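Local coordinates for Low molecular weight phosphotyrosine protein phosphatase 1 (Drosophila melanogaster, PDB 7CUY) that probably removes phosphate from tyrosine-phosphorylated proteins and from small aryl and acyl phosphates, at residues D90-S93 against E94-R97; R74-D77 against F78-D82; L115-K118 against N119-I122; A147-K150 against E151-K155; R54-S57 against T58-H62. All blocks are in the same frame, centred on the assembly; numbering follows the deposited sequence.

Contact 1: D90-S93 against E94-R97; sequences DNMS and ELRR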
loop_
_atom_site.group_PDB
_atom_site.type_symbol
_atom_site.label_atom_id
_atom_site.label_comp_id
_atom_site.label_asym_id
_atom_site.label_seq_id
_atom_site.Cartn_x
_atom_site.Cartn_y
_atom_site.Cartn_z
ATOM N N ASP A 90 0.413 2.288 13.632
ATOM C CA ASP A 90 -0.532 3.407 13.685
ATOM C C ASP A 90 -1.613 3.271 12.612
ATOM O O ASP A 90 -2.799 3.495 12.880
ATOM C CB ASP A 90 0.211 4.739 13.507
ATOM C CG ASP A 90 0.977 5.185 14.758
ATOM O OD1 ASP A 90 0.747 4.636 15.861
ATOM O OD2 ASP A 90 1.813 6.113 14.627
ATOM N N ASN A 91 -1.213 2.949 11.370
ATOM C CA ASN A 91 -2.183 2.598 10.329
ATOM C C ASN A 91 -3.183 1.564 10.823
ATOM O O ASN A 91 -4.400 1.715 10.639
ATOM C CB ASN A 91 -1.475 2.045 9.092
ATOM C CG ASN A 91 -0.740 3.099 8.324
ATOM O OD1 ASN A 91 0.045 2.789 7.428
ATOM N ND2 ASN A 91 -0.988 4.370 8.666
ATOM N N MET A 92 -2.680 0.479 11.430
ATOM C CA MET A 92 -3.569 -0.604 11.833
ATOM C C MET A 92 -4.607 -0.120 12.843
ATOM O O MET A 92 -5.794 -0.451 12.725
ATOM C CB MET A 92 -2.759 -1.780 12.400
ATOM C CG MET A 92 -1.835 -2.459 11.391
ATOM S SD MET A 92 -2.520 -2.624 9.712
ATOM C CE MET A 92 -3.840 -3.814 9.863
ATOM N N SER A 93 -4.181 0.678 13.830
ATOM C CA SER A 93 -5.124 1.238 14.804
ATOM C C SER A 93 -6.201 2.066 14.116
ATOM O O SER A 93 -7.397 1.909 14.396
ATOM C CB SER A 93 -4.380 2.092 15.836
ATOM O OG SER A 93 -3.406 1.320 16.537
ATOM N N GLU A 94 -5.797 2.940 13.188
ATOM C CA GLU A 94 -6.763 3.774 12.477
ATOM C C GLU A 94 -7.753 2.929 11.679
ATOM O O GLU A 94 -8.961 3.195 11.701
ATOM C CB GLU A 94 -6.031 4.761 11.568
ATOM C CG GLU A 94 -5.367 5.924 12.302
ATOM C CD GLU A 94 -6.386 6.948 12.839
ATOM O OE1 GLU A 94 -6.454 8.087 12.313
ATOM O OE2 GLU A 94 -7.119 6.616 13.792
ATOM N N LEU A 95 -7.267 1.910 10.961
ATOM C CA LEU A 95 -8.178 1.071 10.185
ATOM C C LEU A 95 -9.166 0.341 11.090
ATOM O O LEU A 95 -10.361 0.232 10.764
ATOM C CB LEU A 95 -7.385 0.064 9.338
ATOM C CG LEU A 95 -6.613 0.647 8.155
ATOM C CD1 LEU A 95 -5.603 -0.332 7.600
ATOM C CD2 LEU A 95 -7.578 1.089 7.079
ATOM N N ARG A 96 -8.679 -0.192 12.220
ATOM C CA ARG A 96 -9.561 -0.855 13.173
ATOM C C ARG A 96 -10.686 0.075 13.609
ATOM O O ARG A 96 -11.855 -0.329 13.651
ATOM C CB ARG A 96 -8.772 -1.332 14.395
ATOM C CG ARG A 96 -8.054 -2.674 14.247
ATOM C CD ARG A 96 -7.625 -3.248 15.624
ATOM N NE ARG A 96 -6.791 -2.298 16.357
ATOM C CZ ARG A 96 -7.250 -1.520 17.331
ATOM N NH1 ARG A 96 -8.531 -1.608 17.690
ATOM N NH2 ARG A 96 -6.435 -0.654 17.933
ATOM N N ARG A 97 -10.365 1.326 13.931
ATOM C CA ARG A 97 -11.437 2.197 14.400
ATOM C C ARG A 97 -12.384 2.583 13.268
ATOM O O ARG A 97 -13.578 2.773 13.510
ATOM C CB ARG A 97 -10.872 3.445 15.085
ATOM C CG ARG A 97 -10.857 4.686 14.233
ATOM C CD ARG A 97 -10.567 5.970 15.018
ATOM N NE ARG A 97 -9.779 6.860 14.164
ATOM C CZ ARG A 97 -10.298 7.660 13.234
ATOM N NH1 ARG A 97 -11.610 7.707 13.052
ATOM N NH2 ARG A 97 -9.506 8.420 12.480
#
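Asp90, Asn91, Met92 and Ser93 hand their carbonyl oxygens to the amides of Glu94, Leu95, Arg96 and Arg97, four consecutive i to i+4 hydrogen bonds that define a regular alpha-helix. The lengths vary little, from 2.9 Å for Leu95 N to Asn91 O to 3.1 Å for Arg97 N to Ser93 O, and even this last bond keeps an N-H...O angle of 157°.

Among the charged groups, Arg97 grips Glu94 side-on. NE gives to OE2 at 2.7 Å, and NH2 gives to OE1 of the same carboxylate at 3.1 Å. Both oxygens lie near the guanidinium plane, but the two nitrogens stand well out of the carboxylate plane, so the two flat groups are not coplanar. A bend in the Glu94 chain (chi2 -72°) brings the acid to this position, with its CG 3.6 Å from Asp90 O.

Looser contacts complete the turn. Leu95 CG sits 3.5 Å from Asn91 O, and its CD1 meets Met92 SD at 4.4 Å. A bend at chi3 (-56°) turns the Arg96 guanidinium back, with Ser93 O over one face; NH2 stays 3.9 Å from Ser93 OG, which makes a weak bond to Glu89 O.

Asn91 turns inward, OD1 accepting from Met87 N and the side chain touching Cys9, the probable nucleophile. The helix 89-98 is the crossover of the beta-alpha-beta unit joining parallel strands 83-86 and 106-109, and Leu95 packs it against Ile8 of strand 3-9 and against the loop residue Ile73.

Contact 2: R74-D77 against F78-D82; sequences RKQD and FSEFD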
loop_
_atom_site.group_PDB
_atom_site.type_symbol
_atom_site.label_atom_id
_atom_site.label_comp_id
_atom_site.label_asym_id
_atom_site.label_seq_id
_atom_site.Cartn_x
_atom_site.Cartn_y
_atom_site.Cartn_z
ATOM N N ARG A 74 -12.738 5.797 2.609
ATOM C CA ARG A 74 -14.129 5.975 2.995
ATOM C C ARG A 74 -14.670 4.670 3.567
ATOM O O ARG A 74 -14.096 3.592 3.382
ATOM C CB ARG A 74 -14.979 6.449 1.806
ATOM C CG ARG A 74 -14.624 5.785 0.509
ATOM C CD ARG A 74 -15.513 6.259 -0.634
ATOM N NE ARG A 74 -14.909 5.963 -1.932
ATOM C CZ ARG A 74 -14.264 6.863 -2.673
ATOM N NH1 ARG A 74 -14.154 8.117 -2.246
ATOM N NH2 ARG A 74 -13.726 6.515 -3.835
ATOM N N LYS A 75 -15.782 4.775 4.291
ATOM C CA LYS A 75 -16.353 3.592 4.923
ATOM C C LYS A 75 -16.804 2.553 3.902
ATOM O O LYS A 75 -16.750 1.355 4.189
ATOM C CB LYS A 75 -17.523 3.996 5.818
ATOM C CG LYS A 75 -17.183 5.076 6.824
ATOM C CD LYS A 75 -16.575 4.473 8.068
ATOM C CE LYS A 75 -16.894 5.302 9.292
ATOM N NZ LYS A 75 -17.638 4.504 10.323
ATOM N N GLN A 76 -17.253 2.973 2.711
ATOM C CA GLN A 76 -17.671 1.963 1.745
ATOM C C GLN A 76 -16.490 1.146 1.230
ATOM O O GLN A 76 -16.703 0.060 0.675
ATOM C CB GLN A 76 -18.422 2.588 0.572
ATOM C CG GLN A 76 -17.538 3.067 -0.569
ATOM C CD GLN A 76 -18.300 3.227 -1.871
ATOM O OE1 GLN A 76 -18.634 4.349 -2.281
ATOM N NE2 GLN A 76 -18.569 2.102 -2.541
ATOM N N ASP A 77 -15.255 1.640 1.407
ATOM C CA ASP A 77 -14.077 0.841 1.089
ATOM C C ASP A 77 -14.107 -0.483 1.832
ATOM O O ASP A 77 -13.739 -1.519 1.276
ATOM C CB ASP A 77 -12.798 1.595 1.439
ATOM C CG ASP A 77 -12.497 2.732 0.486
ATOM O OD1 ASP A 77 -12.839 2.641 -0.715
ATOM O OD2 ASP A 77 -11.910 3.732 0.944
ATOM N N PHE A 78 -14.557 -0.478 3.088
ATOM C CA PHE A 78 -14.524 -1.725 3.844
ATOM C C PHE A 78 -15.538 -2.739 3.335
ATOM O O PHE A 78 -15.450 -3.909 3.712
ATOM C CB PHE A 78 -14.744 -1.460 5.333
ATOM C CG PHE A 78 -13.667 -0.621 5.958
ATOM C CD1 PHE A 78 -12.566 -1.214 6.563
ATOM C CD2 PHE A 78 -13.748 0.759 5.925
ATOM C CE1 PHE A 78 -11.562 -0.439 7.130
ATOM C CE2 PHE A 78 -12.756 1.543 6.496
ATOM C CZ PHE A 78 -11.667 0.946 7.100
ATOM N N SER A 79 -16.480 -2.330 2.486
ATOM C CA SER A 79 -17.372 -3.269 1.814
ATOM C C SER A 79 -16.959 -3.576 0.382
ATOM O O SER A 79 -17.387 -4.601 -0.159
ATOM C CB SER A 79 -18.809 -2.734 1.786
ATOM O OG SER A 79 -19.334 -2.568 3.088
ATOM N N GLU A 80 -16.154 -2.718 -0.249
ATOM C CA GLU A 80 -15.738 -2.976 -1.621
ATOM C C GLU A 80 -14.479 -3.841 -1.716
ATOM O O GLU A 80 -14.371 -4.679 -2.623
ATOM C CB GLU A 80 -15.514 -1.654 -2.363
ATOM C CG GLU A 80 -15.086 -1.872 -3.833
ATOM C CD GLU A 80 -14.892 -0.573 -4.628
ATOM O OE1 GLU A 80 -15.553 0.441 -4.300
ATOM O OE2 GLU A 80 -14.096 -0.590 -5.595
ATOM N N PHE A 81 -13.514 -3.666 -0.816
ATOM C CA PHE A 81 -12.230 -4.341 -0.966
ATOM C C PHE A 81 -12.172 -5.617 -0.135
ATOM O O PHE A 81 -12.695 -5.679 0.979
ATOM C CB PHE A 81 -11.075 -3.399 -0.605
ATOM C CG PHE A 81 -10.931 -2.269 -1.571
ATOM C CD1 PHE A 81 -11.636 -1.096 -1.391
ATOM C CD2 PHE A 81 -10.133 -2.403 -2.700
ATOM C CE1 PHE A 81 -11.523 -0.058 -2.304
ATOM C CE2 PHE A 81 -10.015 -1.375 -3.625
ATOM C CZ PHE A 81 -10.710 -0.200 -3.431
ATOM N N ASP A 82 -11.528 -6.639 -0.700
ATOM C CA ASP A 82 -11.320 -7.893 0.003
ATOM C C ASP A 82 -10.187 -7.794 1.003
ATOM O O ASP A 82 -10.238 -8.436 2.057
ATOM C CB ASP A 82 -11.024 -8.994 -1.003
ATOM C CG ASP A 82 -12.092 -9.100 -2.051
ATOM O OD1 ASP A 82 -13.140 -9.714 -1.750
ATOM O OD2 ASP A 82 -11.901 -8.534 -3.154
#
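Asp77 O is the acceptor for Phe81 N at 3.0 Å, a nearly straight bond (166°), and it also takes a weak one from Glu80 N. Gln76 O likewise serves two donors: Ser79 N comes from well above its carbonyl plane, while Glu80 N lies in that plane, at 3.0 Å. Lys75 O receives Phe78 N at 3.1 Å, again from above the plane. This mixture of i+3 and i+4 bonds marks the short helix 77-80, which lies just before strand 83-86 of the parallel sheet. The Asp77 carboxylate faces back to the preceding turn, where OD2 accepts from Arg74 N at 2.8 Å and N-H...O 174°, and is salt-bridged to Arg71. With Asp77 N bonded to Arg74 O, the turn is closed by a reciprocal pair. OD1, hydrogen-bonded outside the two segments, also lies at the edge of the Phe81 ring, 3.4 Å from CE1, the carboxylate and ring planes 66° apart. Replacing Asp77 with an alanine would probably leave Arg71 without its charged mate and the Arg74 amide without its acceptor. Phe78 carries its ring to Leu95 and Leu98 of helix 89-98, with Lys75 O at the ring edge, 3.5 Å from CD2.

Contact 3: L115-K118 against N119-I122; sequences LEKK and NRII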
loop_
_atom_site.group_PDB
_atom_site.type_symbol
_atom_site.label_atom_id
_atom_site.label_comp_id
_atom_site.label_asym_id
_atom_site.label_seq_id
_atom_site.Cartn_x
_atom_site.Cartn_y
_atom_site.Cartn_z
ATOM N N LEU A 115 8.632 -10.272 4.810
ATOM C CA LEU A 115 9.761 -9.690 5.516
ATOM C C LEU A 115 10.038 -10.444 6.812
ATOM O O LEU A 115 9.177 -11.132 7.360
ATOM C CB LEU A 115 9.493 -8.219 5.804
ATOM C CG LEU A 115 9.022 -7.549 4.513
ATOM C CD1 LEU A 115 8.339 -6.224 4.792
ATOM C CD2 LEU A 115 10.224 -7.382 3.585
ATOM N N GLU A 116 11.272 -10.322 7.286
ATOM C CA GLU A 116 11.583 -10.737 8.644
ATOM C C GLU A 116 10.878 -9.823 9.633
ATOM O O GLU A 116 10.507 -8.694 9.308
ATOM C CB GLU A 116 13.084 -10.679 8.901
ATOM C CG GLU A 116 13.878 -11.879 8.468
ATOM C CD GLU A 116 15.355 -11.563 8.462
ATOM O OE1 GLU A 116 15.852 -11.086 7.410
ATOM O OE2 GLU A 116 16.005 -11.748 9.519
ATOM N N LYS A 117 10.713 -10.326 10.861
ATOM C CA LYS A 117 10.002 -9.596 11.912
ATOM C C LYS A 117 10.526 -8.170 12.067
ATOM O O LYS A 117 9.755 -7.206 12.029
ATOM C CB LYS A 117 10.124 -10.357 13.236
ATOM C CG LYS A 117 8.884 -10.316 14.107
ATOM C CD LYS A 117 7.680 -10.918 13.390
ATOM C CE LYS A 117 6.350 -10.256 13.815
ATOM N NZ LYS A 117 6.116 -10.187 15.297
ATOM N N LYS A 118 11.845 -8.025 12.218
ATOM C CA LYS A 118 12.476 -6.729 12.457
ATOM C C LYS A 118 12.300 -5.763 11.289
ATOM O O LYS A 118 12.470 -4.549 11.469
ATOM C CB LYS A 118 13.981 -6.886 12.738
ATOM C CG LYS A 118 14.444 -8.162 13.348
ATOM C CD LYS A 118 14.590 -9.310 12.416
ATOM C CE LYS A 118 14.844 -10.499 13.096
ATOM N NZ LYS A 118 14.799 -11.722 12.330
ATOM N N ASN A 119 11.967 -6.257 10.096
ATOM C CA ASN A 119 11.840 -5.390 8.930
ATOM C C ASN A 119 10.392 -5.211 8.509
ATOM O O ASN A 119 10.123 -4.781 7.377
ATOM C CB ASN A 119 12.652 -5.925 7.749
ATOM C CG ASN A 119 14.154 -5.898 7.996
ATOM O OD1 ASN A 119 14.931 -6.373 7.162
ATOM N ND2 ASN A 119 14.568 -5.389 9.161
ATOM N N ARG A 120 9.449 -5.529 9.390
ATOM C CA ARG A 120 8.063 -5.613 8.950
ATOM C C ARG A 120 7.353 -4.267 8.946
ATOM O O ARG A 120 6.354 -4.123 8.238
ATOM C CB ARG A 120 7.294 -6.598 9.813
ATOM C CG ARG A 120 6.908 -6.084 11.173
ATOM C CD ARG A 120 6.368 -7.238 11.945
ATOM N NE ARG A 120 5.920 -6.886 13.280
ATOM C CZ ARG A 120 4.685 -7.100 13.715
ATOM N NH1 ARG A 120 3.790 -7.653 12.901
ATOM N NH2 ARG A 120 4.349 -6.773 14.960
ATOM N N ILE A 121 7.847 -3.289 9.699
ATOM C CA ILE A 121 7.256 -1.955 9.702
ATOM C C ILE A 121 7.769 -1.195 8.485
ATOM O O ILE A 121 8.981 -1.100 8.256
ATOM C CB ILE A 121 7.581 -1.206 11.004
ATOM C CG1 ILE A 121 7.100 -2.009 12.214
ATOM C CG2 ILE A 121 6.967 0.193 11.005
ATOM C CD1 ILE A 121 5.608 -2.024 12.411
ATOM N N ILE A 122 6.851 -0.690 7.672
ATOM C CA ILE A 122 7.231 0.195 6.579
ATOM C C ILE A 122 7.100 1.618 7.105
ATOM O O ILE A 122 5.995 2.149 7.261
ATOM C CB ILE A 122 6.407 -0.053 5.314
ATOM C CG1 ILE A 122 6.749 -1.455 4.761
ATOM C CG2 ILE A 122 6.722 1.021 4.309
ATOM C CD1 ILE A 122 5.639 -2.128 3.930
#
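The guanidinium of Arg120 has Lys117 CE over one face, 3.4 Å from NE and offset toward the rim. The two chains run side by side in the same direction, which leaves Lys117 NZ only 3.9 Å from Arg120 NH2, a pairing of like charges that is probably unfavourable but eased by the salt bridge from Arg120 NH1 to Asp112. Lys118 NZ makes a salt bridge to Glu116, meeting OE2 on its anti side at 3.1 Å. At the Asn119 amide, ND2 lies beside Lys118 O at 3.2 Å, but the angle is too poor for a hydrogen bond.

Arg120 reaches Lys117 because its CG stands between the backbone N and the carbonyl carbon (chi1 77°), 3.2 Å from Lys117 O. Beneath the side chains, two i+3 bonds shape the 3-10 turn: Asn119 N to Glu116 O at 2.9 Å, and Arg120 N to Lys117 O at 3.1 Å. Leu115 CD1 closes over Asn119 O at 3.5 Å, an oxygen that also accepts from Gln140 NE2.

The turn belongs to the loop between strand 106-109 and helix 132-153: Arg120 rests on Met109 of the strand, and Leu115 on Gln140 and Val143 of the helix.

Contact 4: A147-K150 against E151-K155; sequences AFMK and ERLQK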
loop_
_atom_site.group_PDB
_atom_site.type_symbol
_atom_site.label_atom_id
_atom_site.label_comp_id
_atom_site.label_asym_id
_atom_site.label_seq_id
_atom_site.Cartn_x
_atom_site.Cartn_y
_atom_site.Cartn_z
ATOM N N ALA A 147 5.061 -12.112 -1.591
ATOM C CA ALA A 147 4.705 -13.157 -0.635
ATOM C C ALA A 147 3.197 -13.212 -0.414
ATOM O O ALA A 147 2.600 -14.296 -0.431
ATOM C CB ALA A 147 5.441 -12.938 0.688
ATOM N N PHE A 148 2.559 -12.050 -0.217
ATOM C CA PHE A 148 1.099 -12.015 -0.122
ATOM C C PHE A 148 0.442 -12.607 -1.364
ATOM O O PHE A 148 -0.481 -13.427 -1.268
ATOM C CB PHE A 148 0.601 -10.583 0.066
ATOM C CG PHE A 148 -0.898 -10.458 -0.027
ATOM C CD1 PHE A 148 -1.496 -9.936 -1.154
ATOM C CD2 PHE A 148 -1.703 -10.888 1.014
ATOM C CE1 PHE A 148 -2.884 -9.825 -1.253
ATOM C CE2 PHE A 148 -3.080 -10.785 0.934
ATOM C CZ PHE A 148 -3.673 -10.251 -0.212
ATOM N N MET A 149 0.867 -12.154 -2.544
ATOM C CA MET A 149 0.296 -12.673 -3.785
ATOM C C MET A 149 0.432 -14.184 -3.859
ATOM O O MET A 149 -0.533 -14.898 -4.176
ATOM C CB MET A 149 0.980 -12.037 -4.991
ATOM C CG MET A 149 0.522 -12.642 -6.304
ATOM S SD MET A 149 1.386 -11.918 -7.696
ATOM C CE MET A 149 2.967 -12.789 -7.529
ATOM N N LYS A 150 1.626 -14.694 -3.565
ATOM C CA LYS A 150 1.839 -16.135 -3.672
ATOM C C LYS A 150 0.984 -16.902 -2.667
ATOM O O LYS A 150 0.317 -17.880 -3.031
ATOM C CB LYS A 150 3.325 -16.455 -3.506
ATOM C CG LYS A 150 4.079 -16.458 -4.827
ATOM C CD LYS A 150 5.570 -16.332 -4.623
ATOM C CE LYS A 150 6.329 -16.982 -5.749
ATOM N NZ LYS A 150 6.131 -16.274 -7.019
ATOM N N GLU A 151 0.972 -16.471 -1.400
ATOM C CA GLU A 151 0.225 -17.206 -0.377
ATOM C C GLU A 151 -1.277 -17.048 -0.552
ATOM O O GLU A 151 -2.004 -18.035 -0.697
ATOM C CB GLU A 151 0.610 -16.733 1.020
ATOM C CG GLU A 151 2.017 -17.014 1.406
ATOM C CD GLU A 151 2.362 -16.324 2.701
ATOM O OE1 GLU A 151 1.505 -16.349 3.624
ATOM O OE2 GLU A 151 3.464 -15.734 2.774
ATOM N N ARG A 152 -1.767 -15.813 -0.498
ATOM C CA ARG A 152 -3.206 -15.595 -0.399
ATOM C C ARG A 152 -3.883 -15.484 -1.746
ATOM O O ARG A 152 -5.020 -15.924 -1.896
ATOM C CB ARG A 152 -3.511 -14.324 0.388
ATOM C CG ARG A 152 -2.970 -14.352 1.778
ATOM C CD ARG A 152 -3.705 -15.383 2.640
ATOM N NE ARG A 152 -3.337 -15.173 4.035
ATOM C CZ ARG A 152 -4.002 -14.377 4.869
ATOM N NH1 ARG A 152 -5.095 -13.739 4.464
ATOM N NH2 ARG A 152 -3.568 -14.227 6.111
ATOM N N LEU A 153 -3.236 -14.868 -2.722
ATOM C CA LEU A 153 -3.923 -14.649 -3.984
ATOM C C LEU A 153 -3.794 -15.848 -4.919
ATOM O O LEU A 153 -4.744 -16.175 -5.636
ATOM C CB LEU A 153 -3.391 -13.386 -4.653
ATOM C CG LEU A 153 -3.674 -12.034 -3.973
ATOM C CD1 LEU A 153 -3.272 -10.874 -4.886
ATOM C CD2 LEU A 153 -5.129 -11.880 -3.529
ATOM N N GLN A 154 -2.639 -16.514 -4.915
ATOM C CA GLN A 154 -2.407 -17.682 -5.753
ATOM C C GLN A 154 -2.519 -18.990 -4.993
ATOM O O GLN A 154 -2.472 -20.058 -5.618
ATOM C CB GLN A 154 -1.026 -17.607 -6.397
ATOM C CG GLN A 154 -0.884 -16.439 -7.317
ATOM C CD GLN A 154 0.353 -16.526 -8.158
ATOM O OE1 GLN A 154 1.395 -15.989 -7.784
ATOM N NE2 GLN A 154 0.258 -17.211 -9.306
ATOM N N LYS A 155 -2.665 -18.927 -3.674
ATOM C CA LYS A 155 -2.784 -20.108 -2.827
ATOM C C LYS A 155 -1.478 -20.900 -2.858
ATOM O O LYS A 155 -1.498 -22.122 -2.837
ATOM C CB LYS A 155 -3.971 -20.975 -3.270
ATOM C CG LYS A 155 -5.260 -20.183 -3.515
ATOM C CD LYS A 155 -5.927 -19.839 -2.199
ATOM C CE LYS A 155 -6.555 -18.457 -2.204
ATOM N NZ LYS A 155 -7.692 -18.313 -3.154
HETATM O O HOH W 1 3.813 -16.212 -8.440
#
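Phe148 brings its ring up to two residues of the following turn, CE2 meeting Arg152 CB and CE1 meeting Leu153 CG, each pair at 3.6 Å. This is the C-terminal end of helix 132-153, where the winding widens into a pi-type turn. The evidence is Gln154 N, which bonds to Met149 O, five residues back, at 2.8 Å with a C=O...N angle of 179°. Leu153 N, by contrast, makes weak bonds to both Phe148 O and Met149 O. Before the change, the alpha pattern holds, with Glu151 N on Ala147 O at 2.9 Å.

With chi1 at 172°, the Phe148 ring leans toward that turn and crosses the Arg152 chain at about a right angle. Beyond it, Phe85, Tyr83 and Phe113 meet the ring edge-to-face, while Arg152 NH1 is held by a salt bridge to Glu106. With an alanine in place of Phe148, those three aromatic rings would probably lose their common partner and a gap would open beside Leu153. Met149 packs on Met23, Thr26 and Leu27 of helix 15-29, and its CE lies 3.6 Å from Gln154 OE1. OE1 accepts from a water 2.5 Å away, and that water accepts from Lys150 NZ at 2.7 Å.

Contact 5: R54-S57 against T58-H62; sequences RAIS and TLQKH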
loop_
_atom_site.group_PDB
_atom_site.type_symbol
_atom_site.label_atom_id
_atom_site.label_comp_id
_atom_site.label_asym_id
_atom_site.label_seq_id
_atom_site.Cartn_x
_atom_site.Cartn_y
_atom_site.Cartn_z
ATOM N N ARG A 54 9.579 12.263 -4.385
ATOM C CA ARG A 54 10.572 11.229 -4.099
ATOM C C ARG A 54 9.990 9.837 -4.291
ATOM O O ARG A 54 10.724 8.903 -4.640
ATOM C CB ARG A 54 11.116 11.391 -2.683
ATOM C CG ARG A 54 11.729 12.761 -2.420
ATOM C CD ARG A 54 12.001 12.978 -0.943
ATOM N NE ARG A 54 10.773 13.256 -0.198
ATOM C CZ ARG A 54 10.733 13.517 1.104
ATOM N NH1 ARG A 54 11.857 13.536 1.818
ATOM N NH2 ARG A 54 9.572 13.759 1.693
ATOM N N ALA A 55 8.684 9.674 -4.065
ATOM C CA ALA A 55 8.056 8.398 -4.394
ATOM C C ALA A 55 8.024 8.186 -5.905
ATOM O O ALA A 55 8.346 7.099 -6.401
ATOM C CB ALA A 55 6.646 8.336 -3.811
ATOM N N ILE A 56 7.644 9.222 -6.654
ATOM C CA ILE A 56 7.627 9.110 -8.113
ATOM C C ILE A 56 9.021 8.778 -8.635
ATOM O O ILE A 56 9.204 7.847 -9.430
ATOM C CB ILE A 56 7.062 10.398 -8.736
ATOM C CG1 ILE A 56 5.586 10.527 -8.370
ATOM C CG2 ILE A 56 7.255 10.392 -10.234
ATOM C CD1 ILE A 56 5.011 11.908 -8.585
ATOM N N SER A 57 10.032 9.496 -8.155
ATOM C CA SER A 57 11.373 9.269 -8.670
ATOM C C SER A 57 11.886 7.892 -8.292
ATOM O O SER A 57 12.591 7.251 -9.085
ATOM C CB SER A 57 12.313 10.362 -8.175
ATOM O OG SER A 57 11.866 11.617 -8.676
ATOM N N THR A 58 11.541 7.409 -7.089
ATOM C CA THR A 58 11.965 6.066 -6.701
ATOM C C THR A 58 11.385 5.014 -7.637
ATOM O O THR A 58 12.083 4.074 -8.033
ATOM C CB THR A 58 11.551 5.763 -5.260
ATOM O OG1 THR A 58 12.263 6.622 -4.368
ATOM C CG2 THR A 58 11.861 4.327 -4.924
ATOM N N LEU A 59 10.103 5.142 -7.990
ATOM C CA LEU A 59 9.503 4.164 -8.892
ATOM C C LEU A 59 10.157 4.224 -10.278
ATOM O O LEU A 59 10.506 3.182 -10.846
ATOM C CB LEU A 59 7.989 4.386 -8.977
ATOM C CG LEU A 59 7.247 4.034 -7.682
ATOM C CD1 LEU A 59 5.780 4.538 -7.665
ATOM C CD2 LEU A 59 7.323 2.520 -7.418
ATOM N N GLN A 60 10.349 5.442 -10.814
ATOM C CA GLN A 60 11.091 5.645 -12.061
ATOM C C GLN A 60 12.437 4.935 -12.048
ATOM O O GLN A 60 12.793 4.242 -13.006
ATOM C CB GLN A 60 11.315 7.133 -12.303
ATOM C CG GLN A 60 10.085 7.929 -12.638
ATOM C CD GLN A 60 10.434 9.191 -13.395
ATOM O OE1 GLN A 60 11.276 9.975 -12.951
ATOM N NE2 GLN A 60 9.792 9.397 -14.548
ATOM N N LYS A 61 13.208 5.113 -10.972
ATOM C CA LYS A 61 14.482 4.417 -10.828
ATOM C C LYS A 61 14.340 2.934 -11.130
ATOM O O LYS A 61 15.275 2.306 -11.645
ATOM C CB LYS A 61 15.022 4.622 -9.413
ATOM C CG LYS A 61 16.275 3.841 -9.068
ATOM C CD LYS A 61 16.443 3.724 -7.544
ATOM C CE LYS A 61 17.868 3.325 -7.131
ATOM N NZ LYS A 61 18.874 4.407 -7.367
ATOM N N HIS A 62 13.172 2.362 -10.840
ATOM C CA HIS A 62 12.925 0.947 -11.059
ATOM C C HIS A 62 12.000 0.708 -12.236
ATOM O O HIS A 62 11.404 -0.368 -12.342
ATOM C CB HIS A 62 12.366 0.309 -9.789
ATOM C CG HIS A 62 13.305 0.385 -8.629
ATOM N ND1 HIS A 62 14.239 -0.593 -8.367
ATOM C CD2 HIS A 62 13.454 1.317 -7.660
ATOM C CE1 HIS A 62 14.929 -0.265 -7.289
ATOM N NE2 HIS A 62 14.475 0.892 -6.844
#
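Thr58 sits one helical turn after Arg54 and folds its side chain back over that residue's carbonyl. Its CB lies 3.3 Å from Arg54 O. From there the branch OG1, placed beside the backbone N (chi1 -66°), donates to Arg54 O at 2.8 Å. The other branch, CG2, takes the position anti to that N. The backbone amide of Thr58 also gives to Arg54 O, at 3.0 Å, so the oxygen is gripped by two donors that arrive from opposite faces of its plane.

The remaining i to i+4 bonds are regular: Gln60 N to Ile56 O, at 3.0 Å and 179°, is almost straight, and Lys61 N reaches Ser57 O at 2.9 Å. Aliphatic carbons pack beside the carbonyls, with Gln60 CG 3.3 Å from Ile56 O and Leu59 CG 3.5 Å from Ala55 O. Ser57 OG bonds to Pro53 O.

Arg54 NE is salt-bridged to Asp52, NH2 is hydrogen-bonded to Tyr126 O, and NH1 to Glu128 O and Gly130 O, tying helix 53-61 to nearby loops. Arg54, Ala55 and Thr58 all touch Phe134 of helix 132-153; at the far end His62 stacks on Tyr138 and bonds to Glu135 of that helix.

Overall arrangement
Contacts 1 and 2 are the pair that touch directly: Leu95 O lies 3.9 Å from Phe78 CE1, although their centres are 14 Å apart. Contact 3 comes within about 6 Å, between nearest atoms, of both contact 1 and contact 4. Contacts 2 and 5 stand on opposite sides of the chain's centre, their own centres 28 Å apart. Three contacts come near the probable active site. In contact 1 the Asn91 side chain is about 4 Å from those of Cys9 and Arg15, and about 6 Å from the bound buffer molecule HEPES; in contact 3 Ile122 O accepts from Arg15 NH1; in contact 5 the Arg54 side chain is about 7 Å from HEPES and from the Asp124 side chain.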